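PDB 2V7S: probable conserved lipoprotein LPPA from Mycobacterium tuberculosis, which is of unknown function but is a putative lipoprotein of the mycobacterial cell membrane, from a family confined to pathogenic mycobacteria. Local coordinates for residues N100-D105 with R114-S119; A109-R114 with C187-K192; Y169-L174 with L181-D186. All blocks are in the same frame, centred on the assembly; numbering follows the deposited sequence.

Contact 1 of 3, residues N100-D105 with R114-S119; sequences NGALCD and RPIANS
Ala-102 and Arg-114 exchange a reciprocal pair of backbone hydrogen bonds. Ala-102 N donates a hydrogen bond to Arg-114 O at 2.9 Å, while Arg-114 N returns a bond of the same length to Ala-102 O. Both are almost straight at hydrogen, and together they define one antiparallel hydrogen-bonded pair.

Apolar contact gathers beside this pair. Ile-116 holds CG1 next to its backbone N (chi1 -63°), and its extended branch carries CD1 over the Gly-101 backbone, 3.5 Å from Gly-101 C. Ala-102 CB lies 4.1 Å from Ile-116 CD1; a single methyl is enough to close against the isoleucine end. Gly-101 suits its place on two counts. It leaves the preceding helix with positive phi, and with no side chain its CA can come 3.4 Å from Arg-114 O.

In the fold this is one edge of a small three-stranded antiparallel sheet, in which 102-103 is a short outer strand and 112-114 the central one. Beyond it, Pro-115 and Ala-117 run along helix 59-80.

The Arg-114 side chain works by its aliphatic part here. Arg-114 CD comes 3.4 Å from Leu-103 O, and Arg-114 CG packs 4.1 Å from Cys-104 SG, the sulfur that forms the disulfide with Cys-187. A bend at chi3 (69°) turns the guanidinium from this run of methylenes to other acceptors, NE bonding Gly-185 O and NH2 bonding Gly-168 O.

Water completes the polar contact. One molecule donates to Leu-103 O at 2.7 Å and to Asp-105 OD1 at 2.8 Å, and accepts a weak bond from Arg-114 NH1. It thus relays between two opposite charges that do not touch, while the backbone N of Asp-105 bonds Asp-36 of the second subunit.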
ATOM      1  N   ASN A 100     -21.111  -3.126 -14.360  1.00 25.43           N
ATOM      2  CA  ASN A 100     -20.408  -2.710 -13.134  1.00 25.62           C
ATOM      3  C   ASN A 100     -18.929  -3.118 -13.028  1.00 24.86           C
ATOM      4  O   ASN A 100     -18.174  -2.536 -12.243  1.00 24.83           O
ATOM      5  CB  ASN A 100     -21.153  -3.280 -11.932  1.00 25.87           C
ATOM      6  CG  ASN A 100     -22.512  -2.636 -11.720  1.00 29.44           C
ATOM      7  OD1 ASN A 100     -22.846  -1.608 -12.333  1.00 32.42           O
ATOM      8  ND2 ASN A 100     -23.323  -3.260 -10.863  1.00 28.83           N
ATOM      9  N   GLY A 101     -18.538  -4.157 -13.757  1.00 24.08           N
ATOM     10  CA  GLY A 101     -17.157  -4.640 -13.768  1.00 22.75           C
ATOM     11  C   GLY A 101     -16.685  -5.362 -12.501  1.00 22.97           C
ATOM     12  O   GLY A 101     -17.483  -5.682 -11.625  1.00 22.81           O
ATOM     13  N   ALA A 102     -15.383  -5.629 -12.414  1.00 22.94           N
ATOM     14  CA  ALA A 102     -14.820  -6.333 -11.281  1.00 23.95           C
ATOM     15  C   ALA A 102     -13.856  -5.389 -10.564  1.00 23.64           C
ATOM     16  O   ALA A 102     -13.431  -4.373 -11.132  1.00 23.55           O
ATOM     17  CB  ALA A 102     -14.112  -7.606 -11.753  1.00 24.56           C
ATOM     18  N   LEU A 103     -13.526  -5.720  -9.319  1.00 22.54           N
ATOM     19  CA  LEU A 103     -12.581  -4.936  -8.545  1.00 22.89           C
ATOM     20  C   LEU A 103     -11.156  -5.048  -9.067  1.00 22.41           C
ATOM     21  O   LEU A 103     -10.719  -6.138  -9.412  1.00 19.74           O
ATOM     22  CB  LEU A 103     -12.564  -5.420  -7.089  1.00 23.18           C
ATOM     23  CG  LEU A 103     -13.905  -5.297  -6.361  1.00 24.18           C
ATOM     24  CD1 LEU A 103     -13.771  -5.846  -4.963  1.00 25.63           C
ATOM     25  CD2 LEU A 103     -14.321  -3.833  -6.336  1.00 24.84           C
ATOM     26  N   CYS A 104     -10.430  -3.933  -9.050  1.00 22.08           N
ATOM     27  CA  CYS A 104      -8.960  -3.979  -9.150  1.00 24.58           C
ATOM     28  C   CYS A 104      -8.345  -4.517  -7.857  1.00 25.59           C
ATOM     29  O   CYS A 104      -8.942  -4.419  -6.778  1.00 25.42           O
ATOM     30  CB  CYS A 104      -8.370  -2.591  -9.412  1.00 24.92           C
ATOM     31  SG  CYS A 104      -9.003  -1.946 -10.914  1.00 29.85           S
ATOM     32  N   ASP A 105      -7.134  -5.055  -7.989  1.00 26.65           N
ATOM     33  CA  ASP A 105      -6.370  -5.618  -6.880  1.00 28.70           C
ATOM     34  C   ASP A 105      -6.074  -4.569  -5.804  1.00 28.65           C
ATOM     35  O   ASP A 105      -6.174  -4.846  -4.616  1.00 28.16           O
ATOM     36  CB  ASP A 105      -5.056  -6.207  -7.429  1.00 29.31           C
ATOM     37  CG  ASP A 105      -5.275  -7.506  -8.261  1.00 33.59           C
ATOM     38  OD1 ASP A 105      -6.410  -8.058  -8.227  1.00 38.27           O
ATOM     39  OD2 ASP A 105      -4.319  -7.982  -8.961  1.00 34.91           O
ATOM     40  N   ARG A 114     -11.923  -3.307 -13.335  1.00 20.97           N
ATOM     41  CA  ARG A 114     -11.537  -4.197 -14.413  1.00 20.87           C
ATOM     42  C   ARG A 114     -12.808  -4.420 -15.250  1.00 20.90           C
ATOM     43  O   ARG A 114     -13.855  -4.849 -14.691  1.00 18.73           O
ATOM     44  CB  ARG A 114     -11.037  -5.530 -13.814  1.00 20.71           C
ATOM     45  CG  ARG A 114      -9.733  -5.408 -12.978  1.00 19.19           C
ATOM     46  CD  ARG A 114      -9.351  -6.808 -12.415  1.00 23.25           C
ATOM     47  NE  ARG A 114      -8.907  -7.751 -13.466  1.00 28.68           N
ATOM     48  CZ  ARG A 114      -9.024  -9.089 -13.395  1.00 34.70           C
ATOM     49  NH1 ARG A 114      -9.585  -9.672 -12.334  1.00 33.58           N
ATOM     50  NH2 ARG A 114      -8.603  -9.867 -14.399  1.00 32.81           N
ATOM     51  N   PRO A 115     -12.756  -4.085 -16.565  1.00 21.16           N
ATOM     52  CA  PRO A 115     -13.961  -4.279 -17.381  1.00 21.46           C
ATOM     53  C   PRO A 115     -14.299  -5.752 -17.545  1.00 22.48           C
ATOM     54  O   PRO A 115     -13.406  -6.590 -17.538  1.00 22.30           O
ATOM     55  CB  PRO A 115     -13.594  -3.677 -18.728  1.00 21.88           C
ATOM     56  CG  PRO A 115     -12.098  -3.553 -18.750  1.00 24.25           C
ATOM     57  CD  PRO A 115     -11.636  -3.496 -17.326  1.00 19.02           C
ATOM     58  N   ILE A 116     -15.598  -6.034 -17.659  1.00 22.26           N
ATOM     59  CA  ILE A 116     -16.093  -7.364 -17.965  1.00 22.21           C
ATOM     60  C   ILE A 116     -16.882  -7.183 -19.258  1.00 21.75           C
ATOM     61  O   ILE A 116     -17.819  -6.352 -19.358  1.00 20.41           O
ATOM     62  CB  ILE A 116     -17.028  -7.882 -16.856  1.00 21.49           C
ATOM     63  CG1 ILE A 116     -16.281  -8.043 -15.508  1.00 20.29           C
ATOM     64  CG2 ILE A 116     -17.749  -9.187 -17.319  1.00 21.85           C
ATOM     65  CD1 ILE A 116     -17.234  -8.313 -14.334  1.00 23.03           C
ATOM     66  N   ALA A 117     -16.474  -7.907 -20.278  1.00 22.18           N
ATOM     67  CA  ALA A 117     -17.159  -7.809 -21.568  1.00 22.03           C
ATOM     68  C   ALA A 117     -18.623  -8.339 -21.417  1.00 22.70           C
ATOM     69  O   ALA A 117     -18.882  -9.262 -20.594  1.00 22.48           O
ATOM     70  CB  ALA A 117     -16.359  -8.590 -22.593  1.00 20.92           C
ATOM     71  N   ASN A 118     -19.597  -7.775 -22.153  1.00 22.11           N
ATOM     72  CA  ASN A 118     -20.955  -8.361 -22.107  1.00 22.50           C
ATOM     73  C   ASN A 118     -20.807  -9.879 -22.297  1.00 22.09           C
ATOM     74  O   ASN A 118     -20.129 -10.312 -23.238  1.00 21.33           O
ATOM     75  CB  ASN A 118     -21.859  -7.798 -23.208  1.00 22.21           C
ATOM     76  CG  ASN A 118     -22.111  -6.300 -23.076  1.00 24.03           C
ATOM     77  OD1 ASN A 118     -21.665  -5.645 -22.144  1.00 29.76           O
ATOM     78  ND2 ASN A 118     -22.818  -5.756 -24.037  1.00 31.01           N
ATOM     79  N   SER A 119     -21.410 -10.656 -21.399  1.00 21.57           N
ATOM     80  CA  SER A 119     -21.400 -12.120 -21.470  1.00 22.06           C
ATOM     81  C   SER A 119     -22.012 -12.650 -22.784  1.00 20.81           C
ATOM     82  O   SER A 119     -23.028 -12.155 -23.252  1.00 20.38           O
ATOM     83  CB  SER A 119     -22.177 -12.737 -20.307  1.00 23.10           C
ATOM     84  OG  SER A 119     -21.740 -12.203 -19.057  1.00 28.99           O
TER
HETATM   85  O   HOH W   1      -8.958  -8.204  -9.342  1.00 35.16           O

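Contact 2 of 3, residues A109-R114 with C187-K192; sequences ADIARR and CFLLQK
Leu-190 reaches across the turn before strand 112-114 and meets it with nearly every side-chain atom. Its CB lies near Ile-111 O, and Leu-190 CG comes closer to that oxygen, at 3.5 Å. From there the branches part. Leu-190 CD1 runs to the backbone of the turn, 3.4 Å from Asp-110 O, whereas its CD2 lies 4.0 Å from Arg-113 CD. A branched apolar tip suits a place where one methyl packs on the turn backbone and the other on Arg-113 CD and NE. Leu-190 N bonds Ile-111 O at 3.0 Å from the N-cap position of helix 191-194.

The two segments form the second seam of a three-stranded antiparallel sheet, strand 188-189 on its outer side. Arg-113 and Phe-188 are the hydrogen-bonded pair, Arg-113 N giving to Phe-188 O and Phe-188 N to Arg-113 O; the aromatic ring beyond makes a cation-pi contact with Lys-56.

On the other face of the sheet, small Ala-112 leaves room for the disulfide: its CB is 3.4 Å from Cys-187 SG, a sulfur set opposite its own backbone N (chi1 -179°). Nearby, Ile-111 CG2 and Leu-189 CD2 meet beside Ile-50 of helix 37-53. Arg-113 itself stays extended and grips Ala-109 O side-on, NE at 2.7 Å on a lone pair and NH2 at 3.1 Å from above the carbonyl plane, which closes the turn back on itself; NH1 bonds Asn-100 O.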
ATOM      1  N   ALA A 109     -13.203   0.781  -6.106  1.00 23.83           N
ATOM      2  CA  ALA A 109     -14.125   0.784  -7.243  1.00 24.45           C
ATOM      3  C   ALA A 109     -14.595   2.177  -7.655  1.00 24.39           C
ATOM      4  O   ALA A 109     -15.189   2.335  -8.713  1.00 24.94           O
ATOM      5  CB  ALA A 109     -15.323  -0.083  -6.938  1.00 25.21           C
ATOM      6  N   ASP A 110     -14.346   3.179  -6.825  1.00 24.04           N
ATOM      7  CA  ASP A 110     -14.642   4.576  -7.198  1.00 24.44           C
ATOM      8  C   ASP A 110     -13.497   5.223  -8.000  1.00 23.28           C
ATOM      9  O   ASP A 110     -13.598   6.373  -8.480  1.00 23.47           O
ATOM     10  CB  ASP A 110     -14.905   5.401  -5.941  1.00 25.24           C
ATOM     11  CG  ASP A 110     -13.699   5.452  -5.032  1.00 28.89           C
ATOM     12  OD1 ASP A 110     -13.145   4.362  -4.703  1.00 30.08           O
ATOM     13  OD2 ASP A 110     -13.292   6.582  -4.642  1.00 34.37           O
ATOM     14  N   ILE A 111     -12.403   4.497  -8.107  1.00 21.40           N
ATOM     15  CA  ILE A 111     -11.215   4.980  -8.807  1.00 20.89           C
ATOM     16  C   ILE A 111     -10.927   4.215 -10.097  1.00 19.81           C
ATOM     17  O   ILE A 111     -10.663   4.821 -11.124  1.00 19.09           O
ATOM     18  CB  ILE A 111      -9.975   4.896  -7.879  1.00 19.88           C
ATOM     19  CG1 ILE A 111     -10.181   5.814  -6.668  1.00 22.69           C
ATOM     20  CG2 ILE A 111      -8.691   5.264  -8.634  1.00 20.88           C
ATOM     21  CD1 ILE A 111      -9.341   5.448  -5.457  1.00 24.11           C
ATOM     22  N   ALA A 112     -10.886   2.885 -10.004  1.00 18.13           N
ATOM     23  CA  ALA A 112     -10.544   2.044 -11.139  1.00 19.20           C
ATOM     24  C   ALA A 112     -11.317   0.721 -11.033  1.00 18.91           C
ATOM     25  O   ALA A 112     -11.678   0.320  -9.934  1.00 19.15           O
ATOM     26  CB  ALA A 112      -9.082   1.759 -11.163  1.00 17.73           C
ATOM     27  N   ARG A 113     -11.614   0.107 -12.175  1.00 20.12           N
ATOM     28  CA  ARG A 113     -12.294  -1.208 -12.228  1.00 21.26           C
ATOM     29  C   ARG A 113     -11.707  -1.990 -13.378  1.00 20.92           C
ATOM     30  O   ARG A 113     -11.098  -1.411 -14.292  1.00 20.12           O
ATOM     31  CB  ARG A 113     -13.807  -1.053 -12.441  1.00 20.89           C
ATOM     32  CG  ARG A 113     -14.528  -0.425 -11.253  1.00 22.72           C
ATOM     33  CD  ARG A 113     -15.985  -0.098 -11.570  1.00 23.88           C
ATOM     34  NE  ARG A 113     -16.517   0.826 -10.580  1.00 23.54           N
ATOM     35  CZ  ARG A 113     -17.807   0.983 -10.292  1.00 27.08           C
ATOM     36  NH1 ARG A 113     -18.734   0.253 -10.919  1.00 29.59           N
ATOM     37  NH2 ARG A 113     -18.171   1.852  -9.350  1.00 27.24           N
ATOM     38  N   ARG A 114     -11.923  -3.307 -13.335  1.00 20.97           N
ATOM     39  CA  ARG A 114     -11.537  -4.197 -14.413  1.00 20.87           C
ATOM     40  C   ARG A 114     -12.808  -4.420 -15.250  1.00 20.90           C
ATOM     41  O   ARG A 114     -13.855  -4.849 -14.691  1.00 18.73           O
ATOM     42  CB  ARG A 114     -11.037  -5.530 -13.814  1.00 20.71           C
ATOM     43  CG  ARG A 114      -9.733  -5.408 -12.978  1.00 19.19           C
ATOM     44  CD  ARG A 114      -9.351  -6.808 -12.415  1.00 23.25           C
ATOM     45  NE  ARG A 114      -8.907  -7.751 -13.466  1.00 28.68           N
ATOM     46  CZ  ARG A 114      -9.024  -9.089 -13.395  1.00 34.70           C
ATOM     47  NH1 ARG A 114      -9.585  -9.672 -12.334  1.00 33.58           N
ATOM     48  NH2 ARG A 114      -8.603  -9.867 -14.399  1.00 32.81           N
ATOM     49  N   CYS A 187      -6.999  -3.636 -15.047  1.00 24.79           N
ATOM     50  CA  CYS A 187      -7.532  -2.535 -14.271  1.00 25.09           C
ATOM     51  C   CYS A 187      -7.385  -1.236 -15.074  1.00 23.91           C
ATOM     52  O   CYS A 187      -6.321  -0.999 -15.676  1.00 24.34           O
ATOM     53  CB  CYS A 187      -6.774  -2.439 -12.908  1.00 26.94           C
ATOM     54  SG  CYS A 187      -7.389  -1.114 -11.838  1.00 31.52           S
ATOM     55  N   PHE A 188      -8.442  -0.420 -15.132  1.00 21.43           N
ATOM     56  CA  PHE A 188      -8.354   0.902 -15.814  1.00 19.70           C
ATOM     57  C   PHE A 188      -9.015   1.908 -14.911  1.00 19.07           C
ATOM     58  O   PHE A 188      -9.980   1.584 -14.277  1.00 18.43           O
ATOM     59  CB  PHE A 188      -9.113   0.931 -17.169  1.00 19.18           C
ATOM     60  CG  PHE A 188      -8.517   0.042 -18.235  1.00 18.97           C
ATOM     61  CD1 PHE A 188      -8.745  -1.339 -18.210  1.00 20.31           C
ATOM     62  CD2 PHE A 188      -7.718   0.573 -19.256  1.00 20.50           C
ATOM     63  CE1 PHE A 188      -8.163  -2.193 -19.176  1.00 19.95           C
ATOM     64  CE2 PHE A 188      -7.153  -0.273 -20.259  1.00 21.06           C
ATOM     65  CZ  PHE A 188      -7.399  -1.671 -20.199  1.00 19.88           C
ATOM     66  N   LEU A 189      -8.481   3.124 -14.869  1.00 18.02           N
ATOM     67  CA  LEU A 189      -9.122   4.251 -14.205  1.00 17.16           C
ATOM     68  C   LEU A 189     -10.448   4.565 -14.861  1.00 18.02           C
ATOM     69  O   LEU A 189     -10.570   4.558 -16.089  1.00 17.87           O
ATOM     70  CB  LEU A 189      -8.209   5.502 -14.313  1.00 16.63           C
ATOM     71  CG  LEU A 189      -6.772   5.457 -13.763  1.00 16.18           C
ATOM     72  CD1 LEU A 189      -6.021   6.786 -13.959  1.00 15.66           C
ATOM     73  CD2 LEU A 189      -6.878   5.157 -12.254  1.00 13.75           C
ATOM     74  N   LEU A 190     -11.447   4.888 -14.043  1.00 18.08           N
ATOM     75  CA  LEU A 190     -12.692   5.407 -14.552  1.00 18.15           C
ATOM     76  C   LEU A 190     -12.454   6.735 -15.288  1.00 17.77           C
ATOM     77  O   LEU A 190     -11.571   7.495 -14.907  1.00 17.29           O
ATOM     78  CB  LEU A 190     -13.631   5.647 -13.355  1.00 18.79           C
ATOM     79  CG  LEU A 190     -13.927   4.427 -12.453  1.00 20.35           C
ATOM     80  CD1 LEU A 190     -14.787   4.822 -11.239  1.00 21.21           C
ATOM     81  CD2 LEU A 190     -14.634   3.317 -13.248  1.00 22.56           C
ATOM     82  N   GLN A 191     -13.240   7.025 -16.324  1.00 17.74           N
ATOM     83  CA  GLN A 191     -13.118   8.317 -16.989  1.00 18.79           C
ATOM     84  C   GLN A 191     -13.235   9.508 -16.010  1.00 18.41           C
ATOM     85  O   GLN A 191     -12.539  10.500 -16.160  1.00 17.87           O
ATOM     86  CB  GLN A 191     -14.103   8.465 -18.164  1.00 18.65           C
ATOM     87  CG  GLN A 191     -13.969   9.830 -18.843  1.00 20.38           C
ATOM     88  CD  GLN A 191     -12.629   9.956 -19.539  1.00 21.40           C
ATOM     89  OE1 GLN A 191     -12.148   8.985 -20.131  1.00 22.44           O
ATOM     90  NE2 GLN A 191     -12.025  11.129 -19.487  1.00 21.79           N
ATOM     91  N   LYS A 192     -14.053   9.395 -14.967  1.00 19.65           N
ATOM     92  CA  LYS A 192     -14.150  10.520 -14.006  1.00 20.23           C
ATOM     93  C   LYS A 192     -12.823  10.845 -13.295  1.00 20.33           C
ATOM     94  O   LYS A 192     -12.541  12.015 -12.975  1.00 20.68           O
ATOM     95  CB  LYS A 192     -15.275  10.283 -13.003  1.00 21.73           C
ATOM     96  CG  LYS A 192     -15.147   9.012 -12.158  1.00 23.93           C
ATOM     97  CD  LYS A 192     -16.180   9.104 -11.012  1.00 32.22           C
ATOM     98  CE  LYS A 192     -16.093   7.926 -10.070  1.00 32.00           C
ATOM     99  NZ  LYS A 192     -17.251   7.941  -9.102  1.00 38.90           N
TER

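Contact 3 of 3, residues Y169-L174 with L181-D186; sequences YEFRLL and LNITGD
Arg-172 O accepts from two donors: Asn-182 N at 2.8 Å and a water at 3.0 Å. The same water accepts from Asn-182 ND2, so that it bridges the Asn-182 amide and the Arg-172 carbonyl, while Asn-182 OD1 bonds Ser-119. Arg-172 N completes the pair with Asn-182 O, and Glu-170 and Thr-184 repeat the pattern as the next hydrogen-bonded pair of this antiparallel hairpin.

Between them, Phe-171 and Ile-183 form a non-hydrogen-bonded pair whose side chains pack together on the buried face. Ile-183 CG2 sits over the centre of the Phe-171 ring, 3.8 Å from its centroid and 11° off the normal, a CH-pi contact; CG1 and CD1 lie by Phe-171 CD2 and CE2. The beta-branched chain can do this because CG2 is set opposite the backbone N, leaving CG1 beside it (chi1 -51°).

At the start of strand 169-175, beside the end of 179-184, the Tyr-169 ring lies flat against the backbone. Gly-185 CA comes 3.5 Å from Tyr-169 CD2, a closeness that the missing side chain allows, and Asp-186 N stands over the ring centre. Asp-186 CB makes an off-centre CH-pi contact, while its carboxylate forms a salt bridge with Lys-56 of the same chain and a hydrogen bond with Thr-37 of the second subunit.

Arg-172, on the face with Glu-170, pairs with Asp-161 of strand 160-166. The opposite face, with Phe-171, Leu-173, Leu-181 and Ile-183, packs on helices 59-80 and 128-143.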
ATOM      1  N   TYR A 169      -5.555  -9.657 -18.088  1.00 22.46           N
ATOM      2  CA  TYR A 169      -6.778 -10.145 -18.775  1.00 21.69           C
ATOM      3  C   TYR A 169      -7.050 -11.604 -18.476  1.00 21.58           C
ATOM      4  O   TYR A 169      -6.129 -12.376 -18.078  1.00 20.70           O
ATOM      5  CB  TYR A 169      -6.706  -9.945 -20.305  1.00 22.67           C
ATOM      6  CG  TYR A 169      -6.600  -8.500 -20.702  1.00 26.12           C
ATOM      7  CD1 TYR A 169      -5.373  -7.818 -20.570  1.00 25.99           C
ATOM      8  CD2 TYR A 169      -7.707  -7.803 -21.213  1.00 26.96           C
ATOM      9  CE1 TYR A 169      -5.246  -6.496 -20.945  1.00 27.87           C
ATOM     10  CE2 TYR A 169      -7.590  -6.448 -21.556  1.00 27.65           C
ATOM     11  CZ  TYR A 169      -6.347  -5.822 -21.398  1.00 27.62           C
ATOM     12  OH  TYR A 169      -6.176  -4.518 -21.742  1.00 30.43           O
ATOM     13  N   GLU A 170      -8.326 -11.987 -18.640  1.00 20.26           N
ATOM     14  CA  GLU A 170      -8.704 -13.386 -18.485  1.00 20.92           C
ATOM     15  C   GLU A 170      -9.823 -13.671 -19.484  1.00 20.02           C
ATOM     16  O   GLU A 170     -10.805 -12.959 -19.492  1.00 20.04           O
ATOM     17  CB  GLU A 170      -9.105 -13.741 -17.028  1.00 20.50           C
ATOM     18  CG  GLU A 170      -9.575 -15.253 -16.857  1.00 20.63           C
ATOM     19  CD  GLU A 170     -10.022 -15.649 -15.441  1.00 24.64           C
ATOM     20  OE1 GLU A 170     -10.084 -14.791 -14.530  1.00 29.43           O
ATOM     21  OE2 GLU A 170     -10.325 -16.841 -15.210  1.00 27.19           O
ATOM     22  N   PHE A 171      -9.637 -14.684 -20.334  1.00 19.95           N
ATOM     23  CA  PHE A 171     -10.646 -15.096 -21.322  1.00 20.07           C
ATOM     24  C   PHE A 171     -11.063 -16.473 -20.947  1.00 20.15           C
ATOM     25  O   PHE A 171     -10.211 -17.336 -20.786  1.00 20.59           O
ATOM     26  CB  PHE A 171     -10.049 -15.125 -22.740  1.00 20.01           C
ATOM     27  CG  PHE A 171      -9.647 -13.758 -23.277  1.00 21.33           C
ATOM     28  CD1 PHE A 171      -8.604 -13.038 -22.702  1.00 21.15           C
ATOM     29  CD2 PHE A 171     -10.309 -13.205 -24.375  1.00 21.60           C
ATOM     30  CE1 PHE A 171      -8.237 -11.780 -23.218  1.00 20.51           C
ATOM     31  CE2 PHE A 171      -9.956 -11.950 -24.866  1.00 22.27           C
ATOM     32  CZ  PHE A 171      -8.924 -11.245 -24.296  1.00 20.27           C
ATOM     33  N   ARG A 172     -12.373 -16.718 -20.843  1.00 19.89           N
ATOM     34  CA  ARG A 172     -12.833 -18.035 -20.394  1.00 19.48           C
ATOM     35  C   ARG A 172     -14.029 -18.531 -21.212  1.00 19.83           C
ATOM     36  O   ARG A 172     -15.051 -17.842 -21.329  1.00 16.89           O
ATOM     37  CB  ARG A 172     -13.237 -18.001 -18.922  1.00 20.64           C
ATOM     38  CG  ARG A 172     -13.327 -19.412 -18.338  1.00 22.27           C
ATOM     39  CD  ARG A 172     -13.688 -19.383 -16.866  1.00 25.43           C
ATOM     40  NE  ARG A 172     -13.663 -20.731 -16.317  1.00 26.37           N
ATOM     41  CZ  ARG A 172     -14.019 -21.045 -15.076  1.00 29.72           C
ATOM     42  NH1 ARG A 172     -13.946 -22.305 -14.674  1.00 28.38           N
ATOM     43  NH2 ARG A 172     -14.462 -20.100 -14.243  1.00 29.46           N
ATOM     44  N   LEU A 173     -13.857 -19.726 -21.757  1.00 19.35           N
ATOM     45  CA  LEU A 173     -14.887 -20.436 -22.448  1.00 21.42           C
ATOM     46  C   LEU A 173     -15.231 -21.622 -21.550  1.00 20.64           C
ATOM     47  O   LEU A 173     -14.419 -22.529 -21.372  1.00 20.13           O
ATOM     48  CB  LEU A 173     -14.353 -20.893 -23.823  1.00 21.19           C
ATOM     49  CG  LEU A 173     -15.264 -21.660 -24.774  1.00 23.94           C
ATOM     50  CD1 LEU A 173     -16.307 -20.688 -25.296  1.00 21.50           C
ATOM     51  CD2 LEU A 173     -14.456 -22.245 -25.956  1.00 24.02           C
ATOM     52  N   LEU A 174     -16.427 -21.595 -20.959  1.00 20.29           N
ATOM     53  CA  LEU A 174     -16.825 -22.592 -20.009  1.00 19.99           C
ATOM     54  C   LEU A 174     -18.140 -23.217 -20.428  1.00 19.28           C
ATOM     55  O   LEU A 174     -19.071 -22.521 -20.791  1.00 19.68           O
ATOM     56  CB  LEU A 174     -16.977 -21.960 -18.612  1.00 19.30           C
ATOM     57  CG  LEU A 174     -17.550 -22.822 -17.481  1.00 19.98           C
ATOM     58  CD1 LEU A 174     -16.625 -23.951 -17.071  1.00 17.90           C
ATOM     59  CD2 LEU A 174     -17.849 -21.940 -16.275  1.00 21.02           C
ATOM     60  N   LEU A 181     -18.918 -17.541 -23.088  1.00 20.27           N
ATOM     61  CA  LEU A 181     -17.639 -16.906 -23.161  1.00 20.42           C
ATOM     62  C   LEU A 181     -17.657 -15.668 -22.250  1.00 21.17           C
ATOM     63  O   LEU A 181     -18.570 -14.801 -22.355  1.00 18.37           O
ATOM     64  CB  LEU A 181     -17.369 -16.469 -24.642  1.00 19.93           C
ATOM     65  CG  LEU A 181     -16.220 -15.512 -24.912  1.00 21.10           C
ATOM     66  CD1 LEU A 181     -14.877 -16.199 -24.574  1.00 20.62           C
ATOM     67  CD2 LEU A 181     -16.201 -14.994 -26.389  1.00 22.45           C
ATOM     68  N   ASN A 182     -16.630 -15.551 -21.387  1.00 21.07           N
ATOM     69  CA  ASN A 182     -16.494 -14.350 -20.589  1.00 21.74           C
ATOM     70  C   ASN A 182     -15.092 -13.790 -20.695  1.00 22.12           C
ATOM     71  O   ASN A 182     -14.158 -14.533 -20.965  1.00 20.82           O
ATOM     72  CB  ASN A 182     -16.845 -14.627 -19.145  1.00 22.68           C
ATOM     73  CG  ASN A 182     -18.329 -14.691 -18.936  1.00 26.52           C
ATOM     74  OD1 ASN A 182     -18.993 -13.648 -18.845  1.00 32.10           O
ATOM     75  ND2 ASN A 182     -18.871 -15.909 -18.867  1.00 26.09           N
ATOM     76  N   ILE A 183     -14.988 -12.476 -20.527  1.00 20.81           N
ATOM     77  CA  ILE A 183     -13.702 -11.817 -20.583  1.00 21.54           C
ATOM     78  C   ILE A 183     -13.677 -10.743 -19.516  1.00 21.82           C
ATOM     79  O   ILE A 183     -14.612  -9.914 -19.432  1.00 22.02           O
ATOM     80  CB  ILE A 183     -13.446 -11.138 -21.976  1.00 20.72           C
ATOM     81  CG1 ILE A 183     -13.695 -12.095 -23.160  1.00 22.04           C
ATOM     82  CG2 ILE A 183     -12.007 -10.545 -22.051  1.00 21.71           C
ATOM     83  CD1 ILE A 183     -13.701 -11.392 -24.507  1.00 22.49           C
ATOM     84  N   THR A 184     -12.591 -10.717 -18.755  1.00 22.43           N
ATOM     85  CA  THR A 184     -12.354  -9.648 -17.809  1.00 22.61           C
ATOM     86  C   THR A 184     -11.039  -9.013 -18.204  1.00 21.69           C
ATOM     87  O   THR A 184     -10.085  -9.713 -18.575  1.00 20.77           O
ATOM     88  CB  THR A 184     -12.255 -10.211 -16.376  1.00 23.95           C
ATOM     89  OG1 THR A 184     -13.482 -10.873 -16.083  1.00 24.23           O
ATOM     90  CG2 THR A 184     -12.074  -9.092 -15.354  1.00 24.35           C
ATOM     91  N   GLY A 185     -10.994  -7.696 -18.141  1.00 20.49           N
ATOM     92  CA  GLY A 185      -9.772  -6.998 -18.555  1.00 20.73           C
ATOM     93  C   GLY A 185      -8.886  -6.616 -17.388  1.00 20.67           C
ATOM     94  O   GLY A 185      -9.144  -6.933 -16.235  1.00 20.70           O
ATOM     95  N   ASP A 186      -7.798  -5.933 -17.722  1.00 21.86           N
ATOM     96  CA  ASP A 186      -6.902  -5.385 -16.758  1.00 23.43           C
ATOM     97  C   ASP A 186      -7.634  -4.222 -16.069  1.00 23.42           C
ATOM     98  O   ASP A 186      -8.751  -3.883 -16.467  1.00 22.84           O
ATOM     99  CB  ASP A 186      -5.657  -4.909 -17.520  1.00 23.20           C
ATOM    100  CG  ASP A 186      -4.528  -4.492 -16.614  1.00 24.40           C
ATOM    101  OD1 ASP A 186      -4.521  -4.855 -15.442  1.00 23.86           O
ATOM    102  OD2 ASP A 186      -3.611  -3.826 -17.113  1.00 26.21           O
TER
HETATM  103  O   HOH W   2     -13.245 -13.973 -17.392  1.00 27.57           O
HETATM  104  O   HOH W   3     -17.360 -18.080 -19.495  1.00 19.51           O

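How the contacts relate
Contacts 1 and 2 lie on the two sides of strand 112-114 in the three-stranded sheet, their centres 10 Å apart, and share Arg-114. Their segments alternate along the chain, and the Cys-104 to Cys-187 disulfide ties the outer partners together. Contact 3 belongs to the six-stranded sheet, about 10 Å from contact 1 and 18 Å from contact 2 between centres. In sequence it falls between the two segments of contact 2, and strand 179-184 is followed, after a short link, by strand 188-189. Residues 115-117 also run beside 183-185 through backbone bonds, so the small sheet is fastened to the large one. All three contacts reach the second subunit.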